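Local structure of alpha-11 giardin (Giardia intestinalis, 2II2) at residues N92-T105 and K216-Y228. The protein binds calcium and probably phospholipid membranes as an annexin, and may take part in cytoskeletal organisation and attachment of the parasite to the intestinal mucosa. Sequence-based numbering, arbitrary orientation.
Sequences NDFRAIHDVVLIAT and KENARGLCIAHYY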
ATOM      1  N   ASN A  92     -12.228  11.005   2.805  1.00 10.10           N
ATOM      2  CA  ASN A  92     -11.203  10.027   3.163  1.00  9.32           C
ATOM      3  C   ASN A  92     -11.076   8.922   2.129  1.00  9.10           C
ATOM      4  O   ASN A  92     -12.056   8.261   1.782  1.00 10.71           O
ATOM      5  CB  ASN A  92     -11.458   9.412   4.526  1.00  8.89           C
ATOM      6  CG  ASN A  92     -11.267  10.404   5.650  1.00  9.88           C
ATOM      7  OD1 ASN A  92     -10.449  11.326   5.561  1.00 10.74           O
ATOM      8  ND2 ASN A  92     -12.010  10.214   6.730  1.00 10.35           N
ATOM      9  N   ASP A  93      -9.853   8.736   1.642  1.00  8.29           N
ATOM     10  CA  ASP A  93      -9.547   7.626   0.735  1.00  8.16           C
ATOM     11  C   ASP A  93      -9.061   6.483   1.620  1.00  7.27           C
ATOM     12  O   ASP A  93      -7.862   6.389   1.998  1.00  7.83           O
ATOM     13  CB  ASP A  93      -8.449   8.030  -0.245  1.00  8.23           C
ATOM     14  CG  ASP A  93      -8.046   6.909  -1.189  1.00  8.46           C
ATOM     15  OD1 ASP A  93      -8.515   5.776  -0.981  1.00  9.61           O
ATOM     16  OD2 ASP A  93      -7.259   7.151  -2.121  1.00  9.59           O
ATOM     17  N   PHE A  94     -10.001   5.633   2.034  1.00  7.47           N
ATOM     18  CA  PHE A  94      -9.637   4.529   2.892  1.00  7.19           C
ATOM     19  C   PHE A  94      -8.655   3.576   2.226  1.00  7.13           C
ATOM     20  O   PHE A  94      -7.860   2.932   2.926  1.00  7.28           O
ATOM     21  CB  PHE A  94     -10.870   3.754   3.364  1.00  7.73           C
ATOM     22  CG  PHE A  94     -11.633   4.455   4.441  1.00  8.21           C
ATOM     23  CD1 PHE A  94     -12.935   4.853   4.215  1.00 11.38           C
ATOM     24  CD2 PHE A  94     -11.059   4.722   5.679  1.00  9.56           C
ATOM     25  CE1 PHE A  94     -13.682   5.496   5.221  1.00 12.97           C
ATOM     26  CE2 PHE A  94     -11.795   5.375   6.689  1.00 11.61           C
ATOM     27  CZ  PHE A  94     -13.103   5.753   6.453  1.00 12.26           C
ATOM     28  N   ARG A  95      -8.717   3.431   0.904  1.00  7.14           N
ATOM     29  CA  ARG A  95      -7.782   2.495   0.271  1.00  7.46           C
ATOM     30  C   ARG A  95      -6.335   2.912   0.597  1.00  6.74           C
ATOM     31  O   ARG A  95      -5.502   2.078   0.937  1.00  7.88           O
ATOM     32  CB  ARG A  95      -7.977   2.433  -1.237  1.00  7.27           C
ATOM     33  CG  ARG A  95      -9.284   1.824  -1.668  1.00  8.56           C
ATOM     34  CD  ARG A  95      -9.296   1.641  -3.174  1.00 10.49           C
ATOM     35  NE  ARG A  95     -10.458   0.886  -3.618  1.00 10.47           N
ATOM     36  CZ  ARG A  95     -11.683   1.391  -3.766  1.00 10.76           C
ATOM     37  NH1 ARG A  95     -11.920   2.680  -3.540  1.00 11.93           N
ATOM     38  NH2 ARG A  95     -12.686   0.610  -4.164  1.00 14.25           N
ATOM     39  N   ALA A  96      -6.074   4.216   0.483  1.00  7.20           N
ATOM     40  CA  ALA A  96      -4.729   4.744   0.697  1.00  7.04           C
ATOM     41  C   ALA A  96      -4.338   4.685   2.182  1.00  6.90           C
ATOM     42  O   ALA A  96      -3.203   4.330   2.534  1.00  7.55           O
ATOM     43  CB  ALA A  96      -4.610   6.166   0.181  1.00  7.35           C
ATOM     44  N   ILE A  97      -5.268   5.047   3.077  1.00  6.81           N
ATOM     45  CA  ILE A  97      -4.959   4.965   4.512  1.00  6.71           C
ATOM     46  C   ILE A  97      -4.665   3.517   4.909  1.00  6.56           C
ATOM     47  O   ILE A  97      -3.700   3.240   5.627  1.00  7.29           O
ATOM     48  CB  ILE A  97      -6.118   5.543   5.380  1.00  6.67           C
ATOM     49  CG1 ILE A  97      -6.412   7.006   4.996  1.00  8.20           C
ATOM     50  CG2 ILE A  97      -5.745   5.429   6.845  1.00  7.60           C
ATOM     51  CD1 ILE A  97      -7.767   7.514   5.496  1.00  8.82           C
ATOM     52  N   HIS A  98      -5.489   2.598   4.430  1.00  6.80           N
ATOM     53  CA  HIS A  98      -5.308   1.195   4.726  1.00  6.78           C
ATOM     54  C   HIS A  98      -3.959   0.684   4.261  1.00  6.83           C
ATOM     55  O   HIS A  98      -3.263  -0.041   4.978  1.00  7.96           O
ATOM     56  CB  HIS A  98      -6.415   0.364   4.076  1.00  7.10           C
ATOM     57  CG  HIS A  98      -7.737   0.505   4.742  1.00  6.07           C
ATOM     58  ND1 HIS A  98      -8.896   0.074   4.143  1.00  6.82           N
ATOM     59  CD2 HIS A  98      -8.094   1.043   5.932  1.00  7.37           C
ATOM     60  CE1 HIS A  98      -9.914   0.341   4.941  1.00  7.10           C
ATOM     61  NE2 HIS A  98      -9.451   0.904   6.047  1.00  6.97           N
ATOM     62  N   ASP A  99      -3.581   1.040   3.036  1.00  7.12           N
ATOM     63  CA  ASP A  99      -2.277   0.591   2.520  1.00  7.04           C
ATOM     64  C   ASP A  99      -1.160   0.971   3.509  1.00  7.69           C
ATOM     65  O   ASP A  99      -0.240   0.191   3.820  1.00  8.59           O
ATOM     66  CB  ASP A  99      -1.967   1.217   1.150  1.00  7.60           C
ATOM     67  CG  ASP A  99      -2.844   0.690   0.033  1.00  8.50           C
ATOM     68  OD1 ASP A  99      -3.554  -0.305   0.241  1.00  9.69           O
ATOM     69  OD2 ASP A  99      -2.847   1.265  -1.084  1.00 10.15           O
ATOM     70  N   VAL A 100      -1.225   2.200   3.996  1.00  7.37           N
ATOM     71  CA  VAL A 100      -0.221   2.712   4.894  1.00  7.99           C
ATOM     72  C   VAL A 100      -0.225   2.074   6.272  1.00  7.63           C
ATOM     73  O   VAL A 100       0.844   1.739   6.765  1.00  9.76           O
ATOM     74  CB  VAL A 100      -0.305   4.243   5.020  1.00  8.77           C
ATOM     75  CG1 VAL A 100       0.570   4.760   6.160  1.00 10.46           C
ATOM     76  CG2 VAL A 100       0.093   4.879   3.698  1.00  9.84           C
ATOM     77  N   VAL A 101      -1.398   1.969   6.907  1.00  7.69           N
ATOM     78  CA  VAL A 101      -1.436   1.538   8.297  1.00  7.78           C
ATOM     79  C   VAL A 101      -1.612   0.046   8.476  1.00  7.33           C
ATOM     80  O   VAL A 101      -1.254  -0.474   9.543  1.00  8.54           O
ATOM     81  CB  VAL A 101      -2.487   2.316   9.164  1.00  8.20           C
ATOM     82  CG1 VAL A 101      -2.244   3.845   9.037  1.00  8.96           C
ATOM     83  CG2 VAL A 101      -3.928   1.954   8.834  1.00  9.77           C
ATOM     84  N   LEU A 102      -2.165  -0.644   7.480  1.00  7.20           N
ATOM     85  CA  LEU A 102      -2.347  -2.086   7.594  1.00  8.01           C
ATOM     86  C   LEU A 102      -1.093  -2.858   7.196  1.00  8.36           C
ATOM     87  O   LEU A 102      -0.833  -3.930   7.723  1.00 11.40           O
ATOM     88  CB  LEU A 102      -3.557  -2.558   6.779  1.00  8.14           C
ATOM     89  CG  LEU A 102      -4.922  -1.950   7.166  1.00  8.29           C
ATOM     90  CD1 LEU A 102      -5.990  -2.577   6.349  1.00  8.85           C
ATOM     91  CD2 LEU A 102      -5.242  -2.123   8.652  1.00  9.17           C
ATOM     92  N   ILE A 103      -0.319  -2.325   6.271  1.00  8.22           N
ATOM     93  CA  ILE A 103       0.874  -3.010   5.806  1.00  8.81           C
ATOM     94  C   ILE A 103       2.080  -2.384   6.492  1.00  8.17           C
ATOM     95  O   ILE A 103       2.847  -1.610   5.899  1.00  9.30           O
ATOM     96  CB  ILE A 103       0.979  -3.004   4.264  1.00  7.69           C
ATOM     97  CG1 ILE A 103      -0.355  -3.494   3.657  1.00  8.42           C
ATOM     98  CG2 ILE A 103       2.110  -3.907   3.820  1.00  9.33           C
ATOM     99  CD1 ILE A 103      -0.349  -3.501   2.152  1.00  9.93           C
ATOM    100  N   ALA A 104       2.218  -2.719   7.775  1.00  9.40           N
ATOM    101  CA  ALA A 104       3.158  -2.000   8.635  1.00  9.90           C
ATOM    102  C   ALA A 104       3.460  -2.808   9.867  1.00 10.54           C
ATOM    103  O   ALA A 104       2.541  -3.297  10.531  1.00 11.33           O
ATOM    104  CB  ALA A 104       2.590  -0.649   9.044  1.00 11.27           C
ATOM    105  N   THR A 105       4.748  -2.954  10.153  1.00 10.74           N
ATOM    106  CA  THR A 105       5.189  -3.551  11.398  1.00 11.55           C
ATOM    107  C   THR A 105       4.926  -2.577  12.559  1.00 11.57           C
ATOM    108  O   THR A 105       4.697  -1.387  12.330  1.00 11.02           O
ATOM    109  CB  THR A 105       6.696  -3.806  11.368  1.00 12.33           C
ATOM    110  OG1 THR A 105       7.357  -2.546  11.235  1.00 12.90           O
ATOM    111  CG2 THR A 105       7.106  -4.721  10.211  1.00 12.11           C
ATOM    112  N   LYS A 216     -16.583  -1.711  -1.548  1.00 12.85           N
ATOM    113  CA  LYS A 216     -15.304  -2.207  -1.999  1.00 13.76           C
ATOM    114  C   LYS A 216     -14.147  -1.820  -1.081  1.00 12.68           C
ATOM    115  O   LYS A 216     -13.219  -2.611  -0.878  1.00 12.97           O
ATOM    116  CB  LYS A 216     -15.046  -1.706  -3.417  1.00 14.28           C
ATOM    117  CG  LYS A 216     -15.990  -2.262  -4.481  1.00 17.16           C
ATOM    118  CD  LYS A 216     -15.644  -1.703  -5.851  1.00 17.37           C
ATOM    119  CE  LYS A 216     -16.386  -2.417  -6.991  1.00 22.45           C
ATOM    120  NZ  LYS A 216     -17.777  -1.924  -7.196  1.00 24.82           N
ATOM    121  N   GLU A 217     -14.198  -0.621  -0.507  1.00 13.10           N
ATOM    122  CA  GLU A 217     -13.181  -0.167   0.411  1.00 12.38           C
ATOM    123  C   GLU A 217     -13.167  -1.032   1.631  1.00 11.09           C
ATOM    124  O   GLU A 217     -12.090  -1.390   2.120  1.00 11.23           O
ATOM    125  CB  GLU A 217     -13.420   1.279   0.841  1.00 13.93           C
ATOM    126  CG  GLU A 217     -12.901   2.270  -0.140  1.00 15.00           C
ATOM    127  CD  GLU A 217     -12.949   3.679   0.377  1.00 16.82           C
ATOM    128  OE1 GLU A 217     -13.992   4.075   0.937  1.00 18.99           O
ATOM    129  OE2 GLU A 217     -11.935   4.384   0.217  1.00 17.59           O
ATOM    130  N   ASN A 218     -14.355  -1.341   2.160  0.50 10.60           N
ATOM    131  CA  ASN A 218     -14.480  -2.217   3.325  0.50  9.73           C
ATOM    132  C   ASN A 218     -13.875  -3.594   3.031  0.50  8.79           C
ATOM    133  O   ASN A 218     -13.012  -4.081   3.769  0.50  8.16           O
ATOM    134  CB  ASN A 218     -15.947  -2.421   3.760  0.50  9.77           C
ATOM    135  CG  ASN A 218     -16.520  -1.257   4.602  0.50  9.40           C
ATOM    136  OD1 ASN A 218     -15.800  -0.543   5.299  0.50  8.64           O
ATOM    137  ND2 ASN A 218     -17.840  -1.096   4.546  0.50 10.48           N
ATOM    138  N   ALA A 219     -14.340  -4.228   1.955  1.00  8.16           N
ATOM    139  CA  ALA A 219     -13.897  -5.590   1.624  1.00  7.40           C
ATOM    140  C   ALA A 219     -12.390  -5.634   1.425  1.00  6.81           C
ATOM    141  O   ALA A 219     -11.701  -6.512   1.924  1.00  6.58           O
ATOM    142  CB  ALA A 219     -14.616  -6.109   0.378  1.00  8.45           C
ATOM    143  N   ARG A 220     -11.896  -4.666   0.663  1.00  6.98           N
ATOM    144  CA  ARG A 220     -10.480  -4.616   0.359  1.00  7.26           C
ATOM    145  C   ARG A 220      -9.648  -4.449   1.625  1.00  6.66           C
ATOM    146  O   ARG A 220      -8.616  -5.121   1.814  1.00  7.37           O
ATOM    147  CB  ARG A 220     -10.200  -3.462  -0.601  1.00  7.31           C
ATOM    148  CG  ARG A 220      -8.740  -3.218  -0.958  1.00  7.63           C
ATOM    149  CD  ARG A 220      -8.657  -1.929  -1.713  1.00  7.85           C
ATOM    150  NE  ARG A 220      -7.326  -1.539  -2.174  1.00  7.46           N
ATOM    151  CZ  ARG A 220      -6.411  -0.951  -1.403  1.00  6.87           C
ATOM    152  NH1 ARG A 220      -6.659  -0.667  -0.109  1.00  7.08           N
ATOM    153  NH2 ARG A 220      -5.226  -0.628  -1.900  1.00  7.51           N
ATOM    154  N   GLY A 221     -10.080  -3.551   2.507  1.00  7.06           N
ATOM    155  CA  GLY A 221      -9.288  -3.304   3.718  1.00  6.65           C
ATOM    156  C   GLY A 221      -9.223  -4.529   4.639  1.00  5.95           C
ATOM    157  O   GLY A 221      -8.169  -4.863   5.205  1.00  6.30           O
ATOM    158  N   LEU A 222     -10.370  -5.190   4.803  1.00  6.69           N
ATOM    159  CA  LEU A 222     -10.383  -6.400   5.617  1.00  6.38           C
ATOM    160  C   LEU A 222      -9.517  -7.472   5.000  1.00  6.05           C
ATOM    161  O   LEU A 222      -8.815  -8.180   5.699  1.00  6.68           O
ATOM    162  CB  LEU A 222     -11.825  -6.923   5.787  1.00  7.39           C
ATOM    163  CG  LEU A 222     -12.676  -6.129   6.765  1.00  8.09           C
ATOM    164  CD1 LEU A 222     -14.114  -6.512   6.566  1.00  9.35           C
ATOM    165  CD2 LEU A 222     -12.223  -6.401   8.231  1.00  9.48           C
ATOM    166  N   CYS A 223      -9.558  -7.616   3.672  1.00  6.43           N
ATOM    167  CA  CYS A 223      -8.700  -8.615   3.036  1.00  6.41           C
ATOM    168  C   CYS A 223      -7.214  -8.284   3.204  1.00  6.11           C
ATOM    169  O   CYS A 223      -6.396  -9.184   3.316  1.00  6.36           O
ATOM    170  CB  CYS A 223      -9.031  -8.762   1.556  1.00  7.14           C
ATOM    171  SG  CYS A 223     -10.565  -9.629   1.216  1.00  7.81           S
ATOM    172  N   ILE A 224      -6.858  -7.003   3.166  1.00  6.68           N
ATOM    173  CA  ILE A 224      -5.472  -6.618   3.359  1.00  6.80           C
ATOM    174  C   ILE A 224      -5.004  -7.009   4.773  1.00  6.01           C
ATOM    175  O   ILE A 224      -3.897  -7.562   4.976  1.00  6.78           O
ATOM    176  CB  ILE A 224      -5.249  -5.124   3.066  1.00  6.16           C
ATOM    177  CG1 ILE A 224      -5.326  -4.880   1.562  1.00  6.71           C
ATOM    178  CG2 ILE A 224      -3.919  -4.646   3.621  1.00  6.78           C
ATOM    179  CD1 ILE A 224      -5.395  -3.421   1.163  1.00  8.31           C
ATOM    180  N   ALA A 225      -5.824  -6.674   5.768  1.00  6.59           N
ATOM    181  CA  ALA A 225      -5.457  -7.003   7.151  1.00  6.75           C
ATOM    182  C   ALA A 225      -5.338  -8.514   7.362  1.00  6.87           C
ATOM    183  O   ALA A 225      -4.395  -9.009   8.004  1.00  7.22           O
ATOM    184  CB  ALA A 225      -6.421  -6.392   8.126  1.00  7.66           C
ATOM    185  N   HIS A 226      -6.293  -9.248   6.815  1.00  6.55           N
ATOM    186  CA  HIS A 226      -6.274 -10.717   6.806  1.00  6.22           C
ATOM    187  C   HIS A 226      -4.989 -11.245   6.182  1.00  5.76           C
ATOM    188  O   HIS A 226      -4.269 -12.035   6.779  1.00  7.10           O
ATOM    189  CB  HIS A 226      -7.515 -11.176   6.016  1.00  6.78           C
ATOM    190  CG  HIS A 226      -7.416 -12.562   5.468  1.00  7.36           C
ATOM    191  ND1 HIS A 226      -7.445 -13.687   6.263  1.00  7.48           N
ATOM    192  CD2 HIS A 226      -7.250 -12.983   4.196  1.00  8.32           C
ATOM    193  CE1 HIS A 226      -7.307 -14.747   5.487  1.00  8.24           C
ATOM    194  NE2 HIS A 226      -7.199 -14.350   4.234  1.00  8.05           N
ATOM    195  N   TYR A 227      -4.703 -10.815   4.959  1.00  6.14           N
ATOM    196  CA  TYR A 227      -3.531 -11.339   4.267  1.00  6.34           C
ATOM    197  C   TYR A 227      -2.228 -10.940   4.938  1.00  6.55           C
ATOM    198  O   TYR A 227      -1.281 -11.702   4.881  1.00  7.70           O
ATOM    199  CB  TYR A 227      -3.553 -10.976   2.780  1.00  6.42           C
ATOM    200  CG  TYR A 227      -4.430 -11.899   1.960  1.00  6.72           C
ATOM    201  CD1 TYR A 227      -5.433 -11.409   1.144  1.00  6.72           C
ATOM    202  CD2 TYR A 227      -4.232 -13.282   1.996  1.00  7.11           C
ATOM    203  CE1 TYR A 227      -6.234 -12.278   0.369  1.00  7.38           C
ATOM    204  CE2 TYR A 227      -5.021 -14.145   1.228  1.00  7.29           C
ATOM    205  CZ  TYR A 227      -6.015 -13.641   0.420  1.00  6.75           C
ATOM    206  OH  TYR A 227      -6.743 -14.513  -0.350  1.00  9.17           O
ATOM    207  N   TYR A 228      -2.175  -9.751   5.542  1.00  6.48           N
ATOM    208  CA  TYR A 228      -0.970  -9.289   6.218  1.00  7.12           C
ATOM    209  C   TYR A 228      -0.553 -10.285   7.293  1.00  6.91           C
ATOM    210  O   TYR A 228       0.625 -10.559   7.473  1.00  7.49           O
ATOM    211  CB  TYR A 228      -1.186  -7.889   6.822  1.00  7.93           C
ATOM    212  CG  TYR A 228       0.113  -7.363   7.399  1.00  7.67           C
ATOM    213  CD1 TYR A 228       1.020  -6.677   6.584  1.00  7.94           C
ATOM    214  CD2 TYR A 228       0.432  -7.551   8.723  1.00  8.55           C
ATOM    215  CE1 TYR A 228       2.238  -6.216   7.085  1.00  8.02           C
ATOM    216  CE2 TYR A 228       1.657  -7.097   9.232  1.00 10.22           C
ATOM    217  CZ  TYR A 228       2.555  -6.425   8.410  1.00  9.63           C
ATOM    218  OH  TYR A 228       3.766  -5.981   8.896  1.00 10.43           O
TER
HETATM  219  O   HOH W   1      -9.210  -0.562   1.414  1.00  8.66           O
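Arg220 reaches across from helix 216-228 to the carboxylate of Asp99, forming a salt bridge in which NH2 lies 2.7 Å from OD1. OD1 receives this N-H on its syn lone pair, tilted somewhat from the guanidinium plane; the NH1 to OD1 and NH2 to OD2 bonds are weak. With CG anti to the backbone N (chi1 176°) and an extended chain, Arg220 slides its guanidinium between Arg95 CB on one face and Ile224 CD1 on the opposite face. OD2 of Asp99 is also paired with Arg258, so two arginines share this buried carboxylate. Arg220 NH1 also gives a weak bond to Arg95 O and another, 3.0 Å long, to water 1, which donates to Glu217 O and bonds His98 ND1 at 2.8 Å. His98 NE2 meets Ala138 O, accounting for both ring nitrogens. In this all-helical annexin fold, helices 94-102 and 216-228 run nearly parallel (8°), their axes 9.8 Å apart. At the N-terminal end of helix 94-102, Glu217 OE2 accepts weakly from Phe94 N (2.9 Å, N-H...O angle 121°) and Arg95 N, while OD1 of Asp93, the N-cap residue, accepts a weak capping bond from Ala96 N. Glu217 CG lies over a face of the Arg95 guanidinium. Near the other end Leu102 CB and Ile103 CG1 pack on Ile224 CG2, the latter pair at 3.7 Å. Leu102 O lies 3.5 Å above one face of the Tyr228 ring, offset toward its rim, whereas Ile103 O is hydrogen-bonded by Arg80.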